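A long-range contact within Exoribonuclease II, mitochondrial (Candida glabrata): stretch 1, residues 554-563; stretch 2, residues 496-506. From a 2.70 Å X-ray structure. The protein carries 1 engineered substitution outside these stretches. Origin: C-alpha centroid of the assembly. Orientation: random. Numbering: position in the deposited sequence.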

ATOM      1  N   THR A 554      14.531  21.772  19.726  1.00 57.46           N
ATOM      2  CA  THR A 554      15.804  22.288  19.238  1.00 59.61           C
ATOM      3  C   THR A 554      16.739  21.156  18.819  1.00 61.90           C
ATOM      4  O   THR A 554      17.554  21.326  17.904  1.00 65.80           O
ATOM      5  CB  THR A 554      16.429  23.164  20.307  1.00 57.72           C
ATOM      6  OG1 THR A 554      16.371  22.449  21.537  1.00 64.13           O
ATOM      7  CG2 THR A 554      15.616  24.464  20.465  1.00 58.25           C
ATOM      8  N   LEU A 555      16.607  19.987  19.446  1.00 56.81           N
ATOM      9  CA  LEU A 555      17.410  18.837  19.048  1.00 52.43           C
ATOM     10  C   LEU A 555      17.003  18.322  17.681  1.00 50.54           C
ATOM     11  O   LEU A 555      17.861  18.015  16.845  1.00 51.57           O
ATOM     12  CB  LEU A 555      17.286  17.731  20.089  1.00 55.16           C
ATOM     13  CG  LEU A 555      18.057  17.977  21.382  1.00 55.24           C
ATOM     14  CD1 LEU A 555      17.613  17.034  22.478  1.00 53.75           C
ATOM     15  CD2 LEU A 555      19.516  17.764  21.071  1.00 54.72           C
ATOM     16  N   ALA A 556      15.701  18.227  17.427  1.00 53.17           N
ATOM     17  CA  ALA A 556      15.243  17.755  16.127  1.00 49.05           C
ATOM     18  C   ALA A 556      15.745  18.656  15.018  1.00 52.35           C
ATOM     19  O   ALA A 556      16.230  18.171  13.994  1.00 60.70           O
ATOM     20  CB  ALA A 556      13.722  17.678  16.090  1.00 47.71           C
ATOM     21  N   THR A 557      15.684  19.972  15.221  1.00 51.13           N
ATOM     22  CA  THR A 557      16.116  20.877  14.169  1.00 51.55           C
ATOM     23  C   THR A 557      17.528  20.540  13.724  1.00 53.75           C
ATOM     24  O   THR A 557      17.812  20.474  12.523  1.00 58.26           O
ATOM     25  CB  THR A 557      16.020  22.325  14.667  1.00 56.09           C
ATOM     26  OG1 THR A 557      14.649  22.648  14.932  1.00 50.88           O
ATOM     27  CG2 THR A 557      16.562  23.308  13.635  1.00 61.52           C
ATOM     28  N   LYS A 558      18.390  20.185  14.667  1.00 52.69           N
ATOM     29  CA  LYS A 558      19.747  19.856  14.279  1.00 55.75           C
ATOM     30  C   LYS A 558      19.829  18.473  13.685  1.00 56.66           C
ATOM     31  O   LYS A 558      20.684  18.223  12.835  1.00 60.59           O
ATOM     32  CB  LYS A 558      20.670  19.987  15.474  1.00 64.00           C
ATOM     33  CG  LYS A 558      20.502  21.328  16.157  1.00 72.95           C
ATOM     34  CD  LYS A 558      21.779  21.757  16.830  1.00 77.77           C
ATOM     35  CE  LYS A 558      21.869  21.219  18.229  1.00 83.75           C
ATOM     36  NZ  LYS A 558      21.109  22.089  19.167  1.00 89.66           N
ATOM     37  N   LEU A 559      18.943  17.579  14.120  1.00 57.31           N
ATOM     38  CA  LEU A 559      18.844  16.242  13.544  1.00 54.47           C
ATOM     39  C   LEU A 559      18.445  16.315  12.085  1.00 56.30           C
ATOM     40  O   LEU A 559      19.005  15.623  11.226  1.00 61.28           O
ATOM     41  CB  LEU A 559      17.804  15.427  14.308  1.00 53.83           C
ATOM     42  CG  LEU A 559      18.121  14.827  15.668  1.00 49.88           C
ATOM     43  CD1 LEU A 559      16.873  14.205  16.271  1.00 46.60           C
ATOM     44  CD2 LEU A 559      19.170  13.788  15.478  1.00 47.89           C
ATOM     45  N   LEU A 560      17.426  17.107  11.802  1.00 55.28           N
ATOM     46  CA  LEU A 560      16.981  17.269  10.433  1.00 53.94           C
ATOM     47  C   LEU A 560      18.060  17.936   9.596  1.00 59.50           C
ATOM     48  O   LEU A 560      18.423  17.437   8.529  1.00 68.79           O
ATOM     49  CB  LEU A 560      15.690  18.070  10.424  1.00 52.14           C
ATOM     50  CG  LEU A 560      15.232  18.635   9.090  1.00 50.30           C
ATOM     51  CD1 LEU A 560      15.035  17.525   8.071  1.00 48.55           C
ATOM     52  CD2 LEU A 560      13.969  19.508   9.286  1.00 44.48           C
ATOM     53  N   HIS A 561      18.603  19.056  10.078  1.00 57.33           N
ATOM     54  CA  HIS A 561      19.670  19.723   9.343  1.00 57.67           C
ATOM     55  C   HIS A 561      20.828  18.772   9.065  1.00 56.59           C
ATOM     56  O   HIS A 561      21.480  18.859   8.016  1.00 57.14           O
ATOM     57  CB  HIS A 561      20.126  20.940  10.126  1.00 62.13           C
ATOM     58  CG  HIS A 561      21.228  21.698   9.465  1.00 72.69           C
ATOM     59  ND1 HIS A 561      22.539  21.268   9.475  1.00 73.19           N
ATOM     60  CD2 HIS A 561      21.211  22.846   8.746  1.00 75.79           C
ATOM     61  CE1 HIS A 561      23.286  22.132   8.812  1.00 74.31           C
ATOM     62  NE2 HIS A 561      22.505  23.098   8.357  1.00 76.33           N
ATOM     63  N   LYS A 562      21.057  17.829   9.971  1.00 54.75           N
ATOM     64  CA  LYS A 562      22.097  16.831   9.785  1.00 55.12           C
ATOM     65  C   LYS A 562      21.742  15.878   8.652  1.00 63.89           C
ATOM     66  O   LYS A 562      22.557  15.642   7.753  1.00 70.92           O
ATOM     67  CB  LYS A 562      22.297  16.073  11.094  1.00 53.60           C
ATOM     68  CG  LYS A 562      23.522  15.186  11.153  1.00 58.35           C
ATOM     69  CD  LYS A 562      23.996  14.965  12.597  1.00 52.70           C
ATOM     70  N   ARG A 563      20.525  15.318   8.688  1.00 62.49           N
ATOM     71  CA  ARG A 563      20.088  14.338   7.692  1.00 53.62           C
ATOM     72  C   ARG A 563      20.238  14.885   6.288  1.00 53.63           C
ATOM     73  O   ARG A 563      20.625  14.160   5.373  1.00 59.07           O
ATOM     74  CB  ARG A 563      18.633  13.961   7.935  1.00 51.32           C
ATOM     75  CG  ARG A 563      18.384  12.977   9.073  1.00 51.14           C
ATOM     76  CD  ARG A 563      16.910  12.579   9.113  1.00 51.51           C
ATOM     77  NE  ARG A 563      16.392  12.469   7.754  1.00 58.01           N
ATOM     78  CZ  ARG A 563      15.265  13.014   7.305  1.00 58.80           C
ATOM     79  NH1 ARG A 563      14.493  13.718   8.108  1.00 48.95           N
ATOM     80  NH2 ARG A 563      14.910  12.847   6.033  1.00 69.03           N
TER
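Stretch 2 496-506: ELVNKEDGGLH

Not one hydrogen bond links these two segments among the atoms modelled, although Lys 558 of the helix lies against the hairpin with its NZ in place; the contact illustrates how a helix can be packed onto a β-hairpin by leucines and by the carbon atoms of long polar side chains. Residues 554-563 form part of a longer helix. Across it, residues 496-506 fold as a hairpin: the strand 496-499 crosses nearly at right angles, its N-to-C direction 83° from that of the helix and the two axes 10.8 Å apart at their closest. A type I turn from Lys 500 to Gly 503 reverses the chain, and Leu 505 and His 506 return as the partner strand, paired with Val 498 through Val 498 N to His 506 O (2.8 Å) and His 506 N to Val 498 O (2.9 Å).

Alternation along the strands accounts for the leucines: Leu 497 and Leu 505 direct their CA-to-CB bonds toward the helix, whereas Val 498 and His 506 direct theirs away. Leu 505 is the centre of the contact, with the largest area covered. Its CD1 lies 3.8 Å from Leu 555 CD2, and its CD2 lies 3.9 Å from Leu 559 CD2, so the side chain touches two leucines one helical turn apart. Leu 497 CD2 adds a looser apolar contact to Leu 559 CD2 at 4.4 Å.

The nearest pair of CA atoms across the contact belongs to Lys 558 and Gly 504, 6.3 Å apart. Here Lys 558 lies along the hairpin, its CD 3.1 Å from Gly 503 O and its CB 4.1 Å from Leu 505 CB. One turn further on, Lys 562, modelled only as far as CD, brings that atom to 3.5 Å from Leu 505 O. Gly 503, at phi 85°, adopts a backbone conformation that calls for glycine, while Asp 502 OD1 accepts a hydrogen bond from Gly 504 N (2.7 Å).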

ATOM      1  N   GLU A 496      22.148   8.850  24.001  1.00 63.89           N
ATOM      2  CA  GLU A 496      22.518  10.209  24.330  1.00 70.76           C
ATOM      3  C   GLU A 496      23.055  10.954  23.131  1.00 70.35           C
ATOM      4  O   GLU A 496      23.776  10.401  22.291  1.00 67.15           O
ATOM      5  CB  GLU A 496      23.531  10.246  25.431  1.00 78.90           C
ATOM      6  CG  GLU A 496      22.904   9.921  26.747  1.00 92.48           C
ATOM      7  CD  GLU A 496      23.912   9.400  27.735  1.00102.10           C
ATOM      8  OE1 GLU A 496      25.105   9.709  27.557  1.00104.51           O
ATOM      9  OE2 GLU A 496      23.515   8.697  28.691  1.00105.31           O
ATOM     10  N   LEU A 497      22.685  12.217  23.090  1.00 71.17           N
ATOM     11  CA  LEU A 497      23.099  13.153  22.072  1.00 67.61           C
ATOM     12  C   LEU A 497      23.880  14.270  22.713  1.00 67.54           C
ATOM     13  O   LEU A 497      23.531  14.748  23.796  1.00 67.11           O
ATOM     14  CB  LEU A 497      21.917  13.736  21.351  1.00 66.85           C
ATOM     15  CG  LEU A 497      21.135  12.656  20.655  1.00 65.16           C
ATOM     16  CD1 LEU A 497      19.713  12.791  21.035  1.00 63.38           C
ATOM     17  CD2 LEU A 497      21.320  12.930  19.205  1.00 63.91           C
ATOM     18  N   VAL A 498      24.920  14.684  22.015  1.00 67.84           N
ATOM     19  CA  VAL A 498      25.814  15.729  22.468  1.00 72.80           C
ATOM     20  C   VAL A 498      25.730  16.890  21.489  1.00 78.35           C
ATOM     21  O   VAL A 498      25.756  16.681  20.271  1.00 80.06           O
ATOM     22  CB  VAL A 498      27.238  15.177  22.591  1.00 74.59           C
ATOM     23  CG1 VAL A 498      27.173  13.910  23.376  1.00 73.59           C
ATOM     24  CG2 VAL A 498      27.794  14.842  21.231  1.00 75.54           C
ATOM     25  N   ASN A 499      25.555  18.099  22.010  1.00 84.90           N
ATOM     26  CA  ASN A 499      25.674  19.270  21.155  1.00 90.09           C
ATOM     27  C   ASN A 499      27.136  19.437  20.781  1.00 98.13           C
ATOM     28  O   ASN A 499      28.023  19.275  21.620  1.00 94.89           O
ATOM     29  CB  ASN A 499      25.140  20.522  21.847  1.00 87.92           C
ATOM     30  CG  ASN A 499      23.717  20.358  22.321  1.00 91.36           C
ATOM     31  OD1 ASN A 499      23.255  19.240  22.553  1.00 91.43           O
ATOM     32  ND2 ASN A 499      23.012  21.475  22.485  1.00 94.54           N
ATOM     33  N   LYS A 500      27.388  19.709  19.503  1.00111.29           N
ATOM     34  CA  LYS A 500      28.743  19.824  18.982  1.00117.14           C
ATOM     35  C   LYS A 500      29.149  21.288  18.806  1.00127.31           C
ATOM     36  O   LYS A 500      28.318  22.200  18.754  1.00130.11           O
ATOM     37  CB  LYS A 500      28.879  19.059  17.656  1.00114.65           C
ATOM     38  N   GLU A 501      30.467  21.488  18.728  1.00131.25           N
ATOM     39  CA  GLU A 501      31.060  22.821  18.639  1.00133.47           C
ATOM     40  C   GLU A 501      30.532  23.603  17.443  1.00128.50           C
ATOM     41  O   GLU A 501      30.094  24.752  17.580  1.00127.44           O
ATOM     42  CB  GLU A 501      32.573  22.667  18.533  1.00141.20           C
ATOM     43  CG  GLU A 501      32.954  21.427  17.708  1.00148.12           C
ATOM     44  CD  GLU A 501      34.404  20.987  17.872  1.00152.90           C
ATOM     45  OE1 GLU A 501      35.238  21.797  18.336  1.00151.71           O
ATOM     46  OE2 GLU A 501      34.704  19.818  17.530  1.00156.08           O
ATOM     47  N   ASP A 502      30.530  22.978  16.266  1.00124.24           N
ATOM     48  CA  ASP A 502      30.095  23.590  15.018  1.00118.95           C
ATOM     49  C   ASP A 502      28.661  24.107  15.096  1.00119.11           C
ATOM     50  O   ASP A 502      28.147  24.670  14.123  1.00119.86           O
ATOM     51  CB  ASP A 502      30.229  22.561  13.888  1.00113.57           C
ATOM     52  CG  ASP A 502      29.872  21.143  14.346  1.00112.40           C
ATOM     53  OD1 ASP A 502      29.063  21.006  15.286  1.00113.75           O
ATOM     54  OD2 ASP A 502      30.401  20.162  13.783  1.00110.67           O
ATOM     55  N   GLY A 503      28.024  23.953  16.263  1.00115.85           N
ATOM     56  CA  GLY A 503      26.592  24.077  16.390  1.00113.13           C
ATOM     57  C   GLY A 503      25.855  22.793  16.075  1.00109.99           C
ATOM     58  O   GLY A 503      24.668  22.676  16.404  1.00109.82           O
ATOM     59  N   GLY A 504      26.535  21.829  15.460  1.00105.46           N
ATOM     60  CA  GLY A 504      25.973  20.547  15.113  1.00 96.11           C
ATOM     61  C   GLY A 504      25.728  19.665  16.324  1.00 88.73           C
ATOM     62  O   GLY A 504      25.852  20.062  17.484  1.00 85.45           O
ATOM     63  N   LEU A 505      25.324  18.435  16.024  1.00 86.59           N
ATOM     64  CA  LEU A 505      24.951  17.463  17.037  1.00 82.15           C
ATOM     65  C   LEU A 505      25.540  16.096  16.713  1.00 79.43           C
ATOM     66  O   LEU A 505      25.701  15.728  15.548  1.00 78.34           O
ATOM     67  CB  LEU A 505      23.424  17.407  17.150  1.00 77.76           C
ATOM     68  CG  LEU A 505      22.676  16.320  17.898  1.00 72.94           C
ATOM     69  CD1 LEU A 505      22.697  16.609  19.364  1.00 76.20           C
ATOM     70  CD2 LEU A 505      21.278  16.373  17.417  1.00 72.59           C
ATOM     71  N   HIS A 506      25.858  15.346  17.754  1.00 78.03           N
ATOM     72  CA  HIS A 506      26.426  14.023  17.595  1.00 78.23           C
ATOM     73  C   HIS A 506      25.710  13.014  18.471  1.00 76.04           C
ATOM     74  O   HIS A 506      25.321  13.298  19.608  1.00 79.16           O
ATOM     75  CB  HIS A 506      27.920  13.998  17.919  1.00 86.92           C
ATOM     76  CG  HIS A 506      28.520  12.627  17.867  1.00 93.77           C
ATOM     77  ND1 HIS A 506      29.196  12.145  16.766  1.00 95.05           N
ATOM     78  CD2 HIS A 506      28.528  11.625  18.780  1.00 95.23           C
ATOM     79  CE1 HIS A 506      29.599  10.909  17.005  1.00 94.90           C
ATOM     80  NE2 HIS A 506      29.202  10.568  18.219  1.00 94.82           N
TER